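Local coordinates for uncharacterized protein (Pseudomonas aeruginosa PAO1, PDB 4R1D), which is probably a lipase of the alpha/beta hydrolase family, a calcium-binding type VI secretion effector called Tle4 that forms a complex with the protein Tli4, at residues A[45-51]-A[199-205]; A[117-121]-A[141-145]; A[187-193]-A[550-554]; A[248-254]-A[273-279]. All blocks are in the same frame, centred on the assembly; numbering follows the deposited sequence.

Interaction 1. Residues A[45-51]-A[199-205]; sequences QTAPLPV and RYQFDVW. With CA (calcium ion), chain C.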
# COMPACT_ATOMS: atom_id res chain seq x y z
N GLN A 45 -19.82 0.68 -35.18
CA GLN A 45 -18.62 0.74 -34.35
C GLN A 45 -17.61 1.71 -34.98
O GLN A 45 -17.81 2.14 -36.12
CB GLN A 45 -18.02 -0.66 -34.19
CG GLN A 45 -17.46 -1.24 -35.47
CD GLN A 45 -18.02 -2.61 -35.78
OE1 GLN A 45 -18.34 -2.92 -36.93
NE2 GLN A 45 -18.14 -3.44 -34.75
N THR A 46 -16.54 2.05 -34.27
CA THR A 46 -16.21 1.49 -32.96
C THR A 46 -17.15 1.96 -31.85
O THR A 46 -17.56 3.12 -31.80
CB THR A 46 -14.75 1.81 -32.56
OG1 THR A 46 -13.87 1.52 -33.65
CG2 THR A 46 -14.32 0.98 -31.34
N ALA A 47 -17.50 1.03 -30.96
CA ALA A 47 -18.25 1.35 -29.75
C ALA A 47 -17.46 0.83 -28.56
O ALA A 47 -17.75 -0.24 -28.03
CB ALA A 47 -19.62 0.71 -29.80
N PRO A 48 -16.43 1.59 -28.15
CA PRO A 48 -15.56 1.13 -27.07
C PRO A 48 -16.29 1.09 -25.74
O PRO A 48 -17.11 1.97 -25.46
CB PRO A 48 -14.44 2.18 -27.04
CG PRO A 48 -15.05 3.39 -27.67
CD PRO A 48 -16.00 2.88 -28.70
N LEU A 49 -15.99 0.07 -24.94
CA LEU A 49 -16.59 -0.09 -23.62
C LEU A 49 -15.46 -0.49 -22.67
O LEU A 49 -15.16 -1.68 -22.54
CB LEU A 49 -17.68 -1.16 -23.65
CG LEU A 49 -18.59 -1.29 -22.42
CD1 LEU A 49 -19.03 0.08 -21.99
CD2 LEU A 49 -19.81 -2.18 -22.70
N PRO A 50 -14.81 0.49 -22.03
CA PRO A 50 -13.66 0.13 -21.21
C PRO A 50 -14.03 -0.67 -19.97
O PRO A 50 -15.00 -0.36 -19.30
CB PRO A 50 -13.06 1.49 -20.80
CG PRO A 50 -13.56 2.44 -21.82
CD PRO A 50 -14.97 1.95 -22.14
N VAL A 51 -13.23 -1.70 -19.69
CA VAL A 51 -13.33 -2.46 -18.45
C VAL A 51 -12.17 -2.02 -17.57
O VAL A 51 -11.02 -2.19 -17.94
CB VAL A 51 -13.25 -3.97 -18.73
CG1 VAL A 51 -13.20 -4.76 -17.43
CG2 VAL A 51 -14.45 -4.40 -19.59
N ARG A 199 -21.34 -6.26 -30.06
CA ARG A 199 -21.33 -5.00 -30.79
C ARG A 199 -20.35 -4.00 -30.21
O ARG A 199 -20.04 -2.99 -30.84
CB ARG A 199 -22.74 -4.43 -30.87
CG ARG A 199 -23.69 -5.38 -31.59
CD ARG A 199 -25.00 -4.73 -31.96
NE ARG A 199 -26.15 -5.31 -31.26
CZ ARG A 199 -26.95 -6.25 -31.77
NH1 ARG A 199 -26.74 -6.72 -32.99
NH2 ARG A 199 -27.96 -6.71 -31.05
N TYR A 200 -19.83 -4.30 -29.02
CA TYR A 200 -18.91 -3.39 -28.33
C TYR A 200 -17.47 -3.88 -28.36
O TYR A 200 -17.23 -5.08 -28.43
CB TYR A 200 -19.34 -3.21 -26.87
CG TYR A 200 -20.68 -2.56 -26.73
CD1 TYR A 200 -20.81 -1.18 -26.63
CD2 TYR A 200 -21.84 -3.33 -26.70
CE1 TYR A 200 -22.05 -0.58 -26.50
CE2 TYR A 200 -23.08 -2.74 -26.58
CZ TYR A 200 -23.18 -1.37 -26.48
OH TYR A 200 -24.42 -0.80 -26.35
N GLN A 201 -16.52 -2.95 -28.32
CA GLN A 201 -15.11 -3.32 -28.20
C GLN A 201 -14.65 -3.10 -26.77
O GLN A 201 -14.54 -1.97 -26.29
CB GLN A 201 -14.24 -2.50 -29.17
CG GLN A 201 -14.53 -2.75 -30.65
CD GLN A 201 -15.80 -2.07 -31.13
OE1 GLN A 201 -16.30 -1.14 -30.49
NE2 GLN A 201 -16.33 -2.52 -32.26
N PHE A 202 -14.39 -4.20 -26.07
CA PHE A 202 -13.97 -4.11 -24.68
C PHE A 202 -12.45 -4.05 -24.65
O PHE A 202 -11.79 -4.75 -25.40
CB PHE A 202 -14.44 -5.33 -23.89
CG PHE A 202 -15.93 -5.52 -23.89
CD1 PHE A 202 -16.70 -5.03 -22.85
CD2 PHE A 202 -16.57 -6.18 -24.93
CE1 PHE A 202 -18.08 -5.20 -22.84
CE2 PHE A 202 -17.95 -6.36 -24.93
CZ PHE A 202 -18.70 -5.87 -23.88
N ASP A 203 -11.92 -3.20 -23.78
CA ASP A 203 -10.48 -3.14 -23.52
C ASP A 203 -10.29 -3.07 -22.00
O ASP A 203 -10.97 -2.29 -21.34
CB ASP A 203 -9.87 -1.87 -24.10
CG ASP A 203 -9.73 -1.91 -25.62
OD1 ASP A 203 -9.59 -3.00 -26.20
OD2 ASP A 203 -9.72 -0.81 -26.22
N VAL A 204 -9.37 -3.86 -21.47
CA VAL A 204 -9.14 -3.87 -20.02
C VAL A 204 -8.02 -2.90 -19.64
O VAL A 204 -6.89 -3.05 -20.12
CB VAL A 204 -8.75 -5.27 -19.52
CG1 VAL A 204 -8.54 -5.25 -18.00
CG2 VAL A 204 -9.84 -6.31 -19.91
N TRP A 205 -8.34 -1.94 -18.78
CA TRP A 205 -7.37 -0.97 -18.28
C TRP A 205 -7.17 -1.24 -16.80
O TRP A 205 -8.10 -1.66 -16.12
CB TRP A 205 -7.89 0.45 -18.48
CG TRP A 205 -8.00 0.83 -19.92
CD1 TRP A 205 -8.97 0.42 -20.80
CD2 TRP A 205 -7.11 1.68 -20.66
NE1 TRP A 205 -8.74 0.98 -22.04
CE2 TRP A 205 -7.60 1.75 -21.98
CE3 TRP A 205 -5.95 2.39 -20.34
CZ2 TRP A 205 -6.98 2.50 -22.98
CZ3 TRP A 205 -5.32 3.14 -21.32
CH2 TRP A 205 -5.84 3.18 -22.63
CA CA C . -9.85 -5.42 -26.62
O HOH W 1 -7.61 -4.99 -27.82
O HOH W 2 -10.75 -4.44 -28.90
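Strands 48-51 and 201-205 run parallel, their axes 4.6 Å apart at closest and 28° from each other. Four backbone hydrogen bonds join them: Q201 N to A47 O (3.0 Å), L49 N to Q201 O (2.8 Å), V51 N to D203 O (2.9 Å) and W205 N to V51 O (2.8 Å). D203 N is buried by the contact and has no partner in the model. L49 and V51 spend their NH groups here, whereas P48 and P50, which have none to offer, occupy the positions between.

On one face L49, V51, F202 and V204 make an oily surface. L49 CD2 lies over a face of the Y200 ring, 4.1 Å from Y200 CG, and also meets F202 CE1 at 3.5 Å, while V51 CG2 comes to the edge of the F202 ring. On the other face P50 CB packs 4.2 Å from W205 CD1. F202 O is directed away from strand 48-51 and binds calcium at 2.4 Å; the acid D203 adds OD1 at 2.5 Å, two waters ligate too, and E152 and D156 complete the protein ligands. D203 OD2 is hydrogen-bonded to Y234 OH.

Strand 201-206 is outermost in the central parallel sheet of this hydrolase fold. Helix 542-556 packs on L49 and F202, helix 215-238 on P48, P50 and W205, and strand 250-255 flanks 48-54 on its other side.

Interaction 2. Residues A[117-121]-A[141-145]; sequences GTIDV and RSAYN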
# COMPACT_ATOMS: atom_id res chain seq x y z
N GLY A 117 6.26 -2.36 -13.48
CA GLY A 117 6.42 -3.75 -13.12
C GLY A 117 6.41 -4.68 -14.33
O GLY A 117 6.12 -4.25 -15.46
N THR A 118 6.72 -5.94 -14.09
CA THR A 118 6.75 -6.95 -15.14
C THR A 118 5.32 -7.25 -15.59
O THR A 118 4.39 -7.13 -14.81
CB THR A 118 7.39 -8.24 -14.65
OG1 THR A 118 6.69 -8.70 -13.49
CG2 THR A 118 8.87 -8.01 -14.32
N ILE A 119 5.18 -7.64 -16.86
CA ILE A 119 3.87 -7.90 -17.45
C ILE A 119 3.89 -9.23 -18.18
O ILE A 119 4.83 -9.54 -18.91
CB ILE A 119 3.50 -6.81 -18.48
CG1 ILE A 119 3.37 -5.45 -17.80
CG2 ILE A 119 2.19 -7.18 -19.22
CD1 ILE A 119 3.07 -4.29 -18.75
N ASP A 120 2.83 -10.01 -17.99
CA ASP A 120 2.66 -11.25 -18.73
C ASP A 120 1.46 -11.07 -19.65
O ASP A 120 0.33 -11.15 -19.20
CB ASP A 120 2.41 -12.41 -17.77
CG ASP A 120 2.14 -13.72 -18.49
OD1 ASP A 120 2.39 -13.79 -19.72
OD2 ASP A 120 1.68 -14.67 -17.82
N VAL A 121 1.71 -10.80 -20.92
CA VAL A 121 0.61 -10.55 -21.85
C VAL A 121 -0.18 -11.82 -22.13
O VAL A 121 -1.31 -11.76 -22.63
CB VAL A 121 1.10 -9.91 -23.16
CG1 VAL A 121 1.78 -8.58 -22.88
CG2 VAL A 121 2.03 -10.86 -23.90
N ARG A 141 1.81 -9.48 -10.79
CA ARG A 141 1.64 -10.14 -12.09
C ARG A 141 0.84 -11.44 -12.03
O ARG A 141 -0.16 -11.58 -12.73
CB ARG A 141 2.99 -10.38 -12.76
CG ARG A 141 2.82 -11.19 -14.03
CD ARG A 141 3.86 -10.87 -15.06
NE ARG A 141 5.20 -10.90 -14.52
CZ ARG A 141 5.76 -11.95 -13.93
NH1 ARG A 141 5.08 -13.08 -13.77
NH2 ARG A 141 7.01 -11.87 -13.49
N SER A 142 1.28 -12.38 -11.21
CA SER A 142 0.61 -13.69 -11.14
C SER A 142 -0.85 -13.57 -10.72
O SER A 142 -1.72 -14.30 -11.20
CB SER A 142 1.36 -14.62 -10.19
OG SER A 142 1.29 -14.13 -8.85
N ALA A 143 -1.13 -12.66 -9.79
CA ALA A 143 -2.48 -12.53 -9.25
C ALA A 143 -3.47 -11.92 -10.23
O ALA A 143 -4.65 -12.29 -10.23
CB ALA A 143 -2.46 -11.73 -7.95
N TYR A 144 -2.98 -10.99 -11.06
CA TYR A 144 -3.87 -10.16 -11.88
C TYR A 144 -3.68 -10.19 -13.39
O TYR A 144 -4.65 -10.01 -14.12
CB TYR A 144 -3.77 -8.72 -11.41
CG TYR A 144 -4.18 -8.54 -9.97
CD1 TYR A 144 -5.37 -9.09 -9.49
CD2 TYR A 144 -3.38 -7.85 -9.10
CE1 TYR A 144 -5.75 -8.92 -8.15
CE2 TYR A 144 -3.74 -7.66 -7.78
CZ TYR A 144 -4.93 -8.20 -7.31
OH TYR A 144 -5.27 -7.99 -5.98
N ASN A 145 -2.46 -10.39 -13.88
CA ASN A 145 -2.26 -10.38 -15.33
C ASN A 145 -3.05 -11.47 -16.09
O ASN A 145 -3.63 -11.19 -17.14
CB ASN A 145 -0.76 -10.40 -15.72
CG ASN A 145 -0.10 -9.01 -15.64
OD1 ASN A 145 0.86 -8.74 -16.35
ND2 ASN A 145 -0.63 -8.13 -14.78
O HOH W 3 -2.41 -11.95 -19.36
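Two side chains one helical turn apart, R141 and N145, hold the extended loop 117-121. N145 OD1 accepts from D120 N (2.9 Å, 163°), and R141 NE donates to T118 OG1 (2.8 Å), with a weak second bond from R141 NH2 to T118 OG1 at 3.2 Å. Asparagine suits its place because its amide works both ways: OD1 takes the loop's NH while ND2 donates to W136 O. Water 3 adds a bridge, donating to D120 O at 2.9 Å and N145 O at 2.6 Å.

The long aliphatic part of R141 then packs on the loop, its CD 3.5 Å from I119 C and 3.4 Å from D120 CB. D120 OD1 accepts a hydrogen bond from G122 N within its own loop. E265 of the other chain of the complex packs on T118 and makes a long, weak ion pair with R141.

I119 and V121 turn their side chains to helix 128-133, so the loop is held between that helix and the start of helix 141-155, which further along carries calcium ligand E152.

Interaction 3. Residues A[187-193]-A[550-554]; sequences GPIDEEE and YGVIK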
# COMPACT_ATOMS: atom_id res chain seq x y z
N GLY A 187 -30.69 -14.32 -14.37
CA GLY A 187 -30.83 -15.56 -15.12
C GLY A 187 -29.61 -15.82 -15.97
O GLY A 187 -28.67 -15.03 -15.97
N PRO A 188 -29.61 -16.94 -16.70
CA PRO A 188 -28.46 -17.28 -17.53
C PRO A 188 -28.27 -16.27 -18.65
O PRO A 188 -29.22 -15.58 -19.02
CB PRO A 188 -28.84 -18.64 -18.12
CG PRO A 188 -30.33 -18.65 -18.09
CD PRO A 188 -30.69 -17.94 -16.82
N ILE A 189 -27.05 -16.19 -19.16
CA ILE A 189 -26.77 -15.43 -20.37
C ILE A 189 -27.48 -16.14 -21.53
O ILE A 189 -27.51 -17.38 -21.57
CB ILE A 189 -25.26 -15.38 -20.63
CG1 ILE A 189 -24.57 -14.45 -19.63
CG2 ILE A 189 -24.97 -14.94 -22.06
CD1 ILE A 189 -23.06 -14.66 -19.52
N ASP A 190 -28.05 -15.37 -22.44
CA ASP A 190 -28.67 -15.95 -23.63
C ASP A 190 -28.02 -15.44 -24.91
O ASP A 190 -27.13 -14.58 -24.87
CB ASP A 190 -30.20 -15.77 -23.64
CG ASP A 190 -30.65 -14.33 -23.84
OD1 ASP A 190 -29.92 -13.51 -24.46
OD2 ASP A 190 -31.77 -14.00 -23.40
N GLU A 191 -28.46 -15.97 -26.04
CA GLU A 191 -27.80 -15.68 -27.31
C GLU A 191 -27.99 -14.22 -27.72
O GLU A 191 -27.07 -13.60 -28.27
CB GLU A 191 -28.31 -16.61 -28.42
CG GLU A 191 -27.52 -16.49 -29.72
CD GLU A 191 -28.02 -17.42 -30.80
OE1 GLU A 191 -28.88 -18.29 -30.51
OE2 GLU A 191 -27.54 -17.28 -31.94
N GLU A 192 -29.18 -13.67 -27.48
CA GLU A 192 -29.43 -12.23 -27.65
C GLU A 192 -28.38 -11.38 -26.99
O GLU A 192 -27.84 -10.45 -27.59
CB GLU A 192 -30.68 -11.84 -26.89
CG GLU A 192 -31.70 -11.34 -27.74
CD GLU A 192 -32.10 -12.43 -28.62
OE1 GLU A 192 -31.62 -12.43 -29.76
OE2 GLU A 192 -32.85 -13.30 -28.13
N GLU A 193 -28.17 -11.66 -25.72
CA GLU A 193 -27.29 -10.86 -24.88
C GLU A 193 -25.86 -10.87 -25.40
O GLU A 193 -25.20 -9.83 -25.43
CB GLU A 193 -27.35 -11.34 -23.42
CG GLU A 193 -28.68 -11.03 -22.75
CD GLU A 193 -28.78 -11.61 -21.36
OE1 GLU A 193 -28.14 -12.64 -21.09
OE2 GLU A 193 -29.49 -11.02 -20.52
N TYR A 550 -19.50 -13.07 -16.70
CA TYR A 550 -20.96 -13.05 -16.61
C TYR A 550 -21.45 -11.65 -16.24
O TYR A 550 -22.36 -11.11 -16.87
CB TYR A 550 -21.43 -14.06 -15.56
CG TYR A 550 -22.90 -14.00 -15.27
CD1 TYR A 550 -23.81 -14.75 -16.01
CD2 TYR A 550 -23.40 -13.20 -14.24
CE1 TYR A 550 -25.17 -14.70 -15.74
CE2 TYR A 550 -24.76 -13.15 -13.96
CZ TYR A 550 -25.64 -13.90 -14.72
OH TYR A 550 -26.98 -13.83 -14.46
N GLY A 551 -20.85 -11.05 -15.21
CA GLY A 551 -21.22 -9.70 -14.83
C GLY A 551 -21.06 -8.70 -15.97
O GLY A 551 -21.94 -7.87 -16.22
N VAL A 552 -19.95 -8.79 -16.68
CA VAL A 552 -19.69 -7.84 -17.76
C VAL A 552 -20.75 -7.94 -18.86
O VAL A 552 -21.26 -6.92 -19.34
CB VAL A 552 -18.29 -8.03 -18.34
CG1 VAL A 552 -18.12 -7.23 -19.65
CG2 VAL A 552 -17.25 -7.61 -17.30
N ILE A 553 -21.08 -9.17 -19.24
CA ILE A 553 -22.11 -9.39 -20.24
C ILE A 553 -23.47 -8.83 -19.80
O ILE A 553 -24.14 -8.12 -20.56
CB ILE A 553 -22.26 -10.87 -20.61
CG1 ILE A 553 -20.98 -11.38 -21.29
CG2 ILE A 553 -23.50 -11.05 -21.52
CD1 ILE A 553 -20.58 -10.58 -22.55
N LYS A 554 -23.88 -9.14 -18.58
CA LYS A 554 -25.15 -8.63 -18.07
C LYS A 554 -25.19 -7.10 -17.99
O LYS A 554 -26.14 -6.47 -18.46
CB LYS A 554 -25.50 -9.27 -16.73
CG LYS A 554 -25.86 -10.77 -16.83
CD LYS A 554 -27.12 -10.99 -17.68
CE LYS A 554 -27.53 -12.47 -17.71
NZ LYS A 554 -28.92 -12.68 -18.27
O HOH W 4 -30.43 -11.82 -15.77
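A capping box opens helix 191-197: D190, at the N-cap, accepts from E193 N through OD1 (2.8 Å), and E193 OE1 returns the bond from D190 N (3.0 Å). The short acidic side chain of D190 and the longer one of E193 suit these two positions, each satisfying an otherwise exposed NH. I189, just before the cap, touches L194 beyond the box, as in a hydrophobic staple.

Charge links this start to helix 542-556. E193 OE2 forms a salt bridge with K554 NZ at 2.9 Å; lysine is long enough to reach also P188 O, to which NZ donates at 3.0 Å, and, weakly, G187 O at 3.3 Å.

Apolar packing is centred on I189, whose CD1 lies 3.6 Å from Y550 CD1 and 4.0 Å from I553 CB. I553, buried, also meets L194 and A197, so the two helices share a hydrophobic seam.

Further polar bonds finish the edge. Water 4 accepts from both G187 N (2.9 Å) and K554 NZ (3.0 Å), and the hydroxyl of Y550 donates from OH to G187 O at only 2.6 Å.

Interaction 4. Residues A[248-254]-A[273-279]; sequences MKVILVT and RVLGVVH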
# COMPACT_ATOMS: atom_id res chain seq x y z
N MET A 248 -19.87 8.06 -23.10
CA MET A 248 -19.15 6.82 -22.82
C MET A 248 -19.40 6.33 -21.38
O MET A 248 -19.59 7.14 -20.46
CB MET A 248 -17.65 6.97 -23.09
CG MET A 248 -17.29 6.84 -24.58
SD MET A 248 -15.52 6.86 -24.88
CE MET A 248 -15.04 5.25 -24.25
N LYS A 249 -19.44 5.02 -21.21
CA LYS A 249 -19.56 4.40 -19.88
C LYS A 249 -18.45 3.36 -19.70
O LYS A 249 -17.89 2.88 -20.67
CB LYS A 249 -20.92 3.71 -19.73
CG LYS A 249 -22.14 4.63 -19.81
CD LYS A 249 -22.26 5.50 -18.58
CE LYS A 249 -23.52 6.37 -18.62
NZ LYS A 249 -24.74 5.62 -18.23
N VAL A 250 -18.15 2.99 -18.46
CA VAL A 250 -17.16 1.94 -18.22
C VAL A 250 -17.74 0.91 -17.25
O VAL A 250 -18.73 1.17 -16.57
CB VAL A 250 -15.85 2.51 -17.60
CG1 VAL A 250 -15.25 3.59 -18.50
CG2 VAL A 250 -16.12 3.05 -16.21
N ILE A 251 -17.12 -0.26 -17.18
CA ILE A 251 -17.53 -1.29 -16.22
C ILE A 251 -16.37 -1.54 -15.29
O ILE A 251 -15.25 -1.76 -15.75
CB ILE A 251 -17.89 -2.59 -16.95
CG1 ILE A 251 -19.07 -2.36 -17.89
CG2 ILE A 251 -18.20 -3.71 -15.94
CD1 ILE A 251 -19.28 -3.49 -18.89
N LEU A 252 -16.61 -1.51 -13.98
CA LEU A 252 -15.55 -1.79 -13.01
C LEU A 252 -15.49 -3.28 -12.71
O LEU A 252 -16.53 -3.93 -12.58
CB LEU A 252 -15.80 -1.03 -11.69
CG LEU A 252 -15.96 0.49 -11.78
CD1 LEU A 252 -16.03 1.12 -10.39
CD2 LEU A 252 -14.79 1.10 -12.56
N VAL A 253 -14.29 -3.83 -12.61
CA VAL A 253 -14.09 -5.21 -12.15
C VAL A 253 -13.06 -5.11 -11.04
O VAL A 253 -11.93 -4.64 -11.27
CB VAL A 253 -13.61 -6.13 -13.28
CG1 VAL A 253 -13.30 -7.51 -12.75
CG2 VAL A 253 -14.66 -6.19 -14.41
N THR A 254 -13.44 -5.48 -9.83
CA THR A 254 -12.59 -5.24 -8.67
C THR A 254 -12.15 -6.51 -7.98
O THR A 254 -12.86 -7.52 -7.99
CB THR A 254 -13.30 -4.34 -7.62
OG1 THR A 254 -14.25 -5.11 -6.89
CG2 THR A 254 -14.01 -3.18 -8.31
N ARG A 273 -20.66 7.63 -14.78
CA ARG A 273 -19.76 7.05 -15.79
C ARG A 273 -19.72 5.53 -15.68
O ARG A 273 -19.50 4.82 -16.67
CB ARG A 273 -18.34 7.62 -15.62
CG ARG A 273 -17.33 7.09 -16.60
CD ARG A 273 -17.54 7.72 -17.97
NE ARG A 273 -17.02 9.08 -18.04
CZ ARG A 273 -17.30 9.91 -19.05
NH1 ARG A 273 -18.11 9.49 -20.02
NH2 ARG A 273 -16.78 11.13 -19.09
N VAL A 274 -19.91 5.02 -14.47
CA VAL A 274 -19.85 3.58 -14.24
C VAL A 274 -21.20 2.92 -14.52
O VAL A 274 -22.22 3.24 -13.90
CB VAL A 274 -19.33 3.23 -12.81
CG1 VAL A 274 -19.47 1.74 -12.52
CG2 VAL A 274 -17.86 3.69 -12.66
N LEU A 275 -21.20 1.98 -15.47
CA LEU A 275 -22.42 1.32 -15.92
C LEU A 275 -22.84 0.22 -14.96
O LEU A 275 -24.04 -0.05 -14.77
CB LEU A 275 -22.21 0.72 -17.31
CG LEU A 275 -23.44 0.19 -18.05
CD1 LEU A 275 -24.45 1.32 -18.25
CD2 LEU A 275 -23.01 -0.40 -19.38
N GLY A 276 -21.85 -0.42 -14.35
CA GLY A 276 -22.09 -1.53 -13.44
C GLY A 276 -20.79 -1.98 -12.81
O GLY A 276 -19.71 -1.54 -13.21
N VAL A 277 -20.88 -2.86 -11.83
CA VAL A 277 -19.70 -3.24 -11.07
C VAL A 277 -19.67 -4.73 -10.78
O VAL A 277 -20.66 -5.31 -10.33
CB VAL A 277 -19.68 -2.50 -9.73
CG1 VAL A 277 -18.47 -2.92 -8.90
CG2 VAL A 277 -19.68 -0.97 -9.97
N VAL A 278 -18.52 -5.33 -11.07
CA VAL A 278 -18.19 -6.67 -10.63
C VAL A 278 -17.24 -6.57 -9.44
O VAL A 278 -16.21 -5.89 -9.51
CB VAL A 278 -17.50 -7.43 -11.77
CG1 VAL A 278 -16.77 -8.70 -11.25
CG2 VAL A 278 -18.52 -7.77 -12.85
N HIS A 279 -17.60 -7.21 -8.33
CA HIS A 279 -16.73 -7.34 -7.17
C HIS A 279 -16.32 -8.79 -6.97
O HIS A 279 -17.17 -9.69 -6.92
CB HIS A 279 -17.46 -6.94 -5.88
CG HIS A 279 -17.81 -5.49 -5.76
ND1 HIS A 279 -16.91 -4.47 -6.01
CD2 HIS A 279 -18.94 -4.89 -5.32
CE1 HIS A 279 -17.49 -3.30 -5.78
NE2 HIS A 279 -18.72 -3.53 -5.35
O HOH W 5 -24.61 4.53 -14.98
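L252 is the knob of this strand pair: its CG rests 3.8 Å from V274 CG1 and its CD1 4.2 Å from V277 CG2, so it settles into the hollow between the two valines. V274 in turn sits between L252 and V250, with V250 CG2 4.0 Å from V274 CG2. Branched, compact residues suit such a face, where helix 258-267 lies close: L252 and T254 both meet its small A262. On the opposite face V253 CG1 touches V278 CG1 at 4.0 Å.

The strands are parallel, with axes 11° apart, and belong to a beta-alpha-beta crossover, 250-255, 258-267 and 274-280, in the core of the alpha/beta hydrolase sheet. The turn after the first strand is where this family carries its nucleophile elbow, and probably does so here.

The register slips by one residue, a beta bulge: V250 pairs with V274, but L252 with V277. L275 N donates to V250 O (2.8 Å), and L252 N donates to G276 O (3.2 Å). L275, the extra residue, points its CA-to-CB bond toward segment 248-254, its CB 4.1 Å from K249 CB and 4.4 Å from I251 CG1; both L275 and I251 reach I555 of helix 542-556.

At one end R273 curls back so that NH1 donates to M248 O (2.8 Å), while its NE forms a salt bridge with E227. At the other, H279 ND1 donates to T254 OG1 at 2.9 Å.

How the interactions relate
From the N terminus, 45-51 waits until 199-205 to close interaction 1. Within that span interaction 2 closes a short loop of its own, without touching interaction 1. Before interaction 1 is complete, 187-193 opens interaction 3, which ends only at 550-554; the two therefore cross, and helix 191-197 leads directly into strand 201-206. Interaction 4 follows interaction 1 in series and lies wholly within the span of interaction 3. Interactions 1 and 4 join neighbouring strands of one sheet, where P50 O meets I251 N at 3.0 Å. Helix 542-556 packs V552 against F202, I251 and V253, tying interaction 3 to both.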